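Leukotriene A-4 hydrolase (Saccharomyces cerevisiae, PDB 2XQ0) removes N-terminal residues from small peptides, preferentially di- and tripeptides, as a zinc-dependent M1-family aminopeptidase, and has low epoxide hydrolase activity in vitro. Local coordinates at residues L31-N36 / S165-S170; G181-D186 / Y194-K199. All coordinates share one frame; numbering follows the deposited sequence.

Contact 1: L31-N36 / S165-S170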
loop_
_atom_site.group_PDB
_atom_site.type_symbol
_atom_site.label_atom_id
_atom_site.label_comp_id
_atom_site.label_asym_id
_atom_site.label_seq_id
_atom_site.Cartn_x
_atom_site.Cartn_y
_atom_site.Cartn_z
ATOM N N LEU A 31 -12.217 14.116 20.134
ATOM C CA LEU A 31 -12.775 13.075 20.986
ATOM C C LEU A 31 -13.666 12.100 20.228
ATOM O O LEU A 31 -13.811 10.959 20.635
ATOM C CB LEU A 31 -13.564 13.720 22.121
ATOM C CG LEU A 31 -12.731 14.792 22.837
ATOM C CD1 LEU A 31 -13.520 15.445 23.948
ATOM C CD2 LEU A 31 -11.426 14.179 23.347
ATOM N N HIS A 32 -14.272 12.557 19.134
ATOM C CA HIS A 32 -15.142 11.699 18.328
ATOM C C HIS A 32 -15.472 12.379 17.009
ATOM O O HIS A 32 -15.573 13.610 16.951
ATOM C CB HIS A 32 -16.440 11.371 19.072
ATOM C CG HIS A 32 -17.302 10.382 18.347
ATOM N ND1 HIS A 32 -17.023 9.034 18.324
ATOM C CD2 HIS A 32 -18.413 10.551 17.590
ATOM C CE1 HIS A 32 -17.925 8.410 17.587
ATOM N NE2 HIS A 32 -18.780 9.309 17.129
ATOM N N THR A 33 -15.641 11.578 15.961
ATOM C CA THR A 33 -16.001 12.060 14.622
ATOM C C THR A 33 -17.185 11.283 14.064
ATOM O O THR A 33 -17.157 10.054 13.979
ATOM C CB THR A 33 -14.847 11.895 13.622
ATOM O OG1 THR A 33 -13.676 12.539 14.128
ATOM C CG2 THR A 33 -15.215 12.496 12.263
ATOM N N ASP A 34 -18.223 11.992 13.656
ATOM C CA ASP A 34 -19.371 11.313 13.072
ATOM C C ASP A 34 -19.544 11.774 11.633
ATOM O O ASP A 34 -19.539 12.979 11.363
ATOM C CB ASP A 34 -20.632 11.604 13.896
ATOM C CG ASP A 34 -21.901 11.004 13.280
ATOM O OD1 ASP A 34 -21.996 9.759 13.118
ATOM O OD2 ASP A 34 -22.823 11.791 12.974
ATOM N N LEU A 35 -19.678 10.815 10.720
ATOM C CA LEU A 35 -19.897 11.105 9.309
ATOM C C LEU A 35 -21.350 10.782 8.953
ATOM O O LEU A 35 -21.816 9.680 9.191
ATOM C CB LEU A 35 -18.926 10.292 8.438
ATOM C CG LEU A 35 -17.455 10.686 8.552
ATOM C CD1 LEU A 35 -16.494 9.589 8.055
ATOM C CD2 LEU A 35 -17.216 12.003 7.807
ATOM N N ASN A 36 -22.067 11.754 8.402
ATOM C CA ASN A 36 -23.451 11.551 8.016
ATOM C C ASN A 36 -23.550 11.869 6.532
ATOM O O ASN A 36 -23.638 13.031 6.138
ATOM C CB ASN A 36 -24.367 12.444 8.864
ATOM C CG ASN A 36 -25.821 12.342 8.459
ATOM O OD1 ASN A 36 -26.178 11.571 7.576
ATOM N ND2 ASN A 36 -26.671 13.138 9.102
ATOM N N SER A 165 -9.173 9.304 16.105
ATOM C CA SER A 165 -10.497 9.548 16.662
ATOM C C SER A 165 -11.360 8.328 16.431
ATOM O O SER A 165 -11.227 7.680 15.403
ATOM C CB SER A 165 -11.133 10.721 15.914
ATOM O OG SER A 165 -12.478 10.902 16.280
ATOM N N THR A 166 -12.240 8.009 17.381
ATOM C CA THR A 166 -13.306 7.070 17.106
ATOM C C THR A 166 -14.246 7.672 16.053
ATOM O O THR A 166 -14.333 8.907 15.914
ATOM C CB THR A 166 -14.081 6.739 18.391
ATOM O OG1 THR A 166 -14.555 7.955 18.985
ATOM C CG2 THR A 166 -13.158 6.041 19.388
ATOM N N PHE A 167 -14.935 6.806 15.309
ATOM C CA PHE A 167 -15.913 7.236 14.309
ATOM C C PHE A 167 -17.256 6.535 14.464
ATOM O O PHE A 167 -17.330 5.375 14.852
ATOM C CB PHE A 167 -15.434 6.939 12.884
ATOM C CG PHE A 167 -14.414 7.890 12.365
ATOM C CD1 PHE A 167 -13.090 7.784 12.757
ATOM C CD2 PHE A 167 -14.759 8.858 11.433
ATOM C CE1 PHE A 167 -12.145 8.649 12.264
ATOM C CE2 PHE A 167 -13.807 9.745 10.935
ATOM C CZ PHE A 167 -12.502 9.641 11.350
ATOM N N THR A 168 -18.317 7.255 14.140
ATOM C CA THR A 168 -19.580 6.625 13.772
ATOM C C THR A 168 -19.873 7.114 12.363
ATOM O O THR A 168 -19.397 8.178 11.971
ATOM C CB THR A 168 -20.727 7.042 14.707
ATOM O OG1 THR A 168 -20.616 8.436 14.994
ATOM C CG2 THR A 168 -20.665 6.264 16.017
ATOM N N ALA A 169 -20.668 6.367 11.607
ATOM C CA ALA A 169 -20.967 6.776 10.242
ATOM C C ALA A 169 -22.317 6.265 9.784
ATOM O O ALA A 169 -22.627 5.085 9.946
ATOM C CB ALA A 169 -19.874 6.293 9.290
ATOM N N SER A 170 -23.119 7.150 9.204
ATOM C CA SER A 170 -24.320 6.707 8.513
ATOM C C SER A 170 -24.153 7.070 7.065
ATOM O O SER A 170 -23.821 8.212 6.741
ATOM C CB SER A 170 -25.566 7.382 9.067
ATOM O OG SER A 170 -25.657 7.160 10.456
HETATM O O HOH W 1 -11.394 9.284 20.286
#

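Contact 2: G181-D186 / Y194-K199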
loop_
_atom_site.group_PDB
_atom_site.type_symbol
_atom_site.label_atom_id
_atom_site.label_comp_id
_atom_site.label_asym_id
_atom_site.label_seq_id
_atom_site.Cartn_x
_atom_site.Cartn_y
_atom_site.Cartn_z
ATOM N N GLY A 181 -15.306 0.114 9.487
ATOM C CA GLY A 181 -15.809 -0.009 10.837
ATOM C C GLY A 181 -16.747 -1.195 10.915
ATOM O O GLY A 181 -16.961 -1.893 9.933
ATOM N N ILE A 182 -17.310 -1.422 12.095
ATOM C CA ILE A 182 -18.193 -2.555 12.303
ATOM C C ILE A 182 -19.624 -2.111 12.066
ATOM O O ILE A 182 -20.080 -1.112 12.605
ATOM C CB ILE A 182 -18.026 -3.167 13.707
ATOM C CG1 ILE A 182 -16.590 -3.701 13.859
ATOM C CG2 ILE A 182 -19.047 -4.287 13.925
ATOM C CD1 ILE A 182 -16.279 -4.328 15.190
ATOM N N ARG A 183 -20.307 -2.833 11.199
ATOM C CA ARG A 183 -21.681 -2.516 10.860
ATOM C C ARG A 183 -22.575 -2.651 12.076
ATOM O O ARG A 183 -22.441 -3.597 12.851
ATOM C CB ARG A 183 -22.143 -3.467 9.764
ATOM C CG ARG A 183 -23.554 -3.254 9.317
ATOM C CD ARG A 183 -23.655 -2.138 8.306
ATOM N NE ARG A 183 -25.038 -2.023 7.870
ATOM C CZ ARG A 183 -25.582 -2.787 6.929
ATOM N NH1 ARG A 183 -24.846 -3.687 6.303
ATOM N NH2 ARG A 183 -26.857 -2.633 6.600
ATOM N N ILE A 184 -23.468 -1.685 12.261
ATOM C CA ILE A 184 -24.545 -1.805 13.232
ATOM C C ILE A 184 -25.715 -2.458 12.505
ATOM O O ILE A 184 -26.347 -1.840 11.653
ATOM C CB ILE A 184 -24.937 -0.440 13.792
ATOM C CG1 ILE A 184 -23.756 0.147 14.565
ATOM C CG2 ILE A 184 -26.160 -0.564 14.686
ATOM C CD1 ILE A 184 -23.899 1.610 14.894
ATOM N N GLU A 185 -25.988 -3.714 12.850
ATOM C CA GLU A 185 -26.694 -4.652 11.966
ATOM C C GLU A 185 -28.156 -4.363 11.614
ATOM O O GLU A 185 -28.849 -3.617 12.306
ATOM C CB GLU A 185 -26.553 -6.085 12.496
ATOM C CG GLU A 185 -25.123 -6.610 12.447
ATOM C CD GLU A 185 -24.977 -7.997 13.050
ATOM O OE1 GLU A 185 -25.936 -8.477 13.696
ATOM O OE2 GLU A 185 -23.899 -8.606 12.881
ATOM N N ASP A 186 -28.603 -4.980 10.522
ATOM C CA ASP A 186 -29.958 -4.804 10.005
ATOM C C ASP A 186 -30.917 -5.842 10.574
ATOM O O ASP A 186 -31.799 -6.337 9.869
ATOM C CB ASP A 186 -29.965 -4.900 8.477
ATOM C CG ASP A 186 -29.376 -3.674 7.808
ATOM O OD1 ASP A 186 -29.149 -2.659 8.503
ATOM O OD2 ASP A 186 -29.145 -3.727 6.582
ATOM N N TYR A 194 -26.766 2.719 5.797
ATOM C CA TYR A 194 -25.807 1.816 6.405
ATOM C C TYR A 194 -25.083 2.523 7.550
ATOM O O TYR A 194 -24.423 3.542 7.334
ATOM C CB TYR A 194 -24.815 1.336 5.339
ATOM C CG TYR A 194 -25.519 0.652 4.189
ATOM C CD1 TYR A 194 -25.577 -0.737 4.110
ATOM C CD2 TYR A 194 -26.164 1.398 3.200
ATOM C CE1 TYR A 194 -26.228 -1.362 3.083
ATOM C CE2 TYR A 194 -26.818 0.777 2.160
ATOM C CZ TYR A 194 -26.850 -0.602 2.111
ATOM O OH TYR A 194 -27.513 -1.227 1.081
ATOM N N ARG A 195 -25.214 1.982 8.763
ATOM C CA ARG A 195 -24.570 2.574 9.939
ATOM C C ARG A 195 -23.399 1.722 10.406
ATOM O O ARG A 195 -23.454 0.484 10.330
ATOM C CB ARG A 195 -25.574 2.756 11.074
ATOM C CG ARG A 195 -26.767 3.621 10.704
ATOM C CD ARG A 195 -27.685 3.782 11.898
ATOM N NE ARG A 195 -28.851 4.605 11.591
ATOM C CZ ARG A 195 -28.858 5.935 11.630
ATOM N NH1 ARG A 195 -27.757 6.598 11.957
ATOM N NH2 ARG A 195 -29.965 6.601 11.342
ATOM N N PHE A 196 -22.337 2.381 10.875
ATOM C CA PHE A 196 -21.106 1.685 11.272
ATOM C C PHE A 196 -20.541 2.350 12.503
ATOM O O PHE A 196 -20.845 3.503 12.792
ATOM C CB PHE A 196 -20.027 1.782 10.182
ATOM C CG PHE A 196 -20.450 1.259 8.852
ATOM C CD1 PHE A 196 -20.221 -0.067 8.505
ATOM C CD2 PHE A 196 -21.070 2.091 7.934
ATOM C CE1 PHE A 196 -20.604 -0.553 7.280
ATOM C CE2 PHE A 196 -21.467 1.606 6.699
ATOM C CZ PHE A 196 -21.225 0.283 6.369
ATOM N N GLU A 197 -19.664 1.642 13.190
ATOM C CA GLU A 197 -18.963 2.206 14.332
ATOM C C GLU A 197 -17.503 1.764 14.271
ATOM O O GLU A 197 -17.225 0.587 14.011
ATOM C CB GLU A 197 -19.605 1.663 15.601
ATOM C CG GLU A 197 -19.316 2.457 16.833
ATOM C CD GLU A 197 -20.180 2.015 17.994
ATOM O OE1 GLU A 197 -20.525 0.808 18.046
ATOM O OE2 GLU A 197 -20.513 2.880 18.839
ATOM N N GLN A 198 -16.570 2.692 14.491
ATOM C CA GLN A 198 -15.159 2.329 14.622
ATOM C C GLN A 198 -14.775 2.719 16.033
ATOM O O GLN A 198 -14.587 3.896 16.315
ATOM C CB GLN A 198 -14.271 3.059 13.604
ATOM C CG GLN A 198 -12.775 2.690 13.729
ATOM C CD GLN A 198 -12.576 1.178 13.833
ATOM O OE1 GLN A 198 -12.411 0.637 14.928
ATOM N NE2 GLN A 198 -12.624 0.488 12.693
ATOM N N LYS A 199 -14.730 1.746 16.938
ATOM C CA LYS A 199 -14.539 2.059 18.355
ATOM C C LYS A 199 -13.064 2.190 18.765
ATOM O O LYS A 199 -12.767 2.651 19.865
ATOM C CB LYS A 199 -15.290 1.066 19.254
ATOM C CG LYS A 199 -16.788 1.020 18.985
ATOM C CD LYS A 199 -17.603 0.588 20.209
ATOM C CE LYS A 199 -17.681 -0.920 20.342
ATOM N NZ LYS A 199 -18.738 -1.333 21.321
HETATM O O HOH W 2 -27.235 -0.437 8.949
#

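Contact 1: L31-N36 / S165-S170
Residues 31-36 and 165-170 run parallel, their axes 14° apart, and Thr33 and Leu35 each bond through both N and O, to Thr166 O and Thr168 N and to Thr168 O and Ser170 N. Across this backbone lies the ring of His32, its CG anti to the backbone N (chi1 -174°). ND1 meets Thr166 OG1 at 2.8 Å, while NE2 donates to Thr168 OG1 at 2.9 Å, 11° out of the ring plane. Two hydroxyls at the ring edge thus fix its rotation. Thr168 OG1 in turn donates a hydrogen bond to Asp34 OD1, 2.7 Å away, on the anti side of the carboxylate. An alanine at His32 would probably leave Thr166 OG1 and Thr168 OG1 without the ring nitrogens that join them, with Thr168 keeping its bond to Asp34. On the face of Thr33 and Leu35 the contacts are largely apolar: Thr33 CB sits over the Phe167 ring, 3.9 Å from its centroid, in a CH-pi contact, and Leu35 CD1 comes within 3.9 Å of Phe167 CD2. Leu31 and His32 form a classic beta bulge opposite Gln53. The two strands are parallel neighbours in the mixed sheet of the M1 N-terminal domain, between strands 45-56 and 193-199.

Contact 2: G181-D186 / Y194-K199
Water 2 takes a hydrogen bond from Arg183 NE at 2.9 Å and another from Arg195 N at 3.2 Å, bridging the two arms of a beta hairpin at the edge of the large N-terminal sheet. The backbone pairing is antiparallel: Ile182 and Glu197 form a hydrogen-bonded pair, with Ile182 N to Glu197 O at 2.8 Å, and Arg183 and Phe196 form the adjoining non-hydrogen-bonded pair. Beyond it, Ile184 N bonds to Arg195 O from 40° above the carbonyl plane. Arg183 makes the largest single contribution to the buried surface. Its chain bends at chi2 (82°), where CD lies 3.6 Å from Phe196 CE1 and close to Arg195 O. Farther out, Tyr194 CD1 stands over one face of the guanidinium, towards its rim, with the two planes 54° apart. Arg183 NH2 also pairs with Asp186 OD2 in a salt bridge, but its geometry is doubtful because Asp186 is poorly ordered. Phe196 also packs against Phe179 and Val177, tying the hairpin to strand 177-179. At the other end, Gly181 CA lies 3.5 Å from Glu197 O; a CB on Gly181 would fall only 2.9 Å from that oxygen. Gln198 NE2 reaches within 3.7 Å of Gly181 CA and donates hydrogen bonds to Ser180 O and Asn280 OD1.

From the N terminus the chain first lays down strand 28-40, then passes through several more strands and no helix before strand 165-172 returns beside it, so contact 1 closes a loop of 128 residues. Contact 2 follows in series, neither nested in the first nor crossing it, and closes a short hairpin, part of whose connection (187-190) is not modelled. Their centres lie about 11 Å apart. Strands 165-172 and 193-199 are antiparallel neighbours, with Phe167 O to Gln198 N at 2.8 Å a probable hydrogen bond. Together the contacts carry the mixed sheet of the M1 N-terminal domain from strand 28-40 to one of its outermost strands, 182-183.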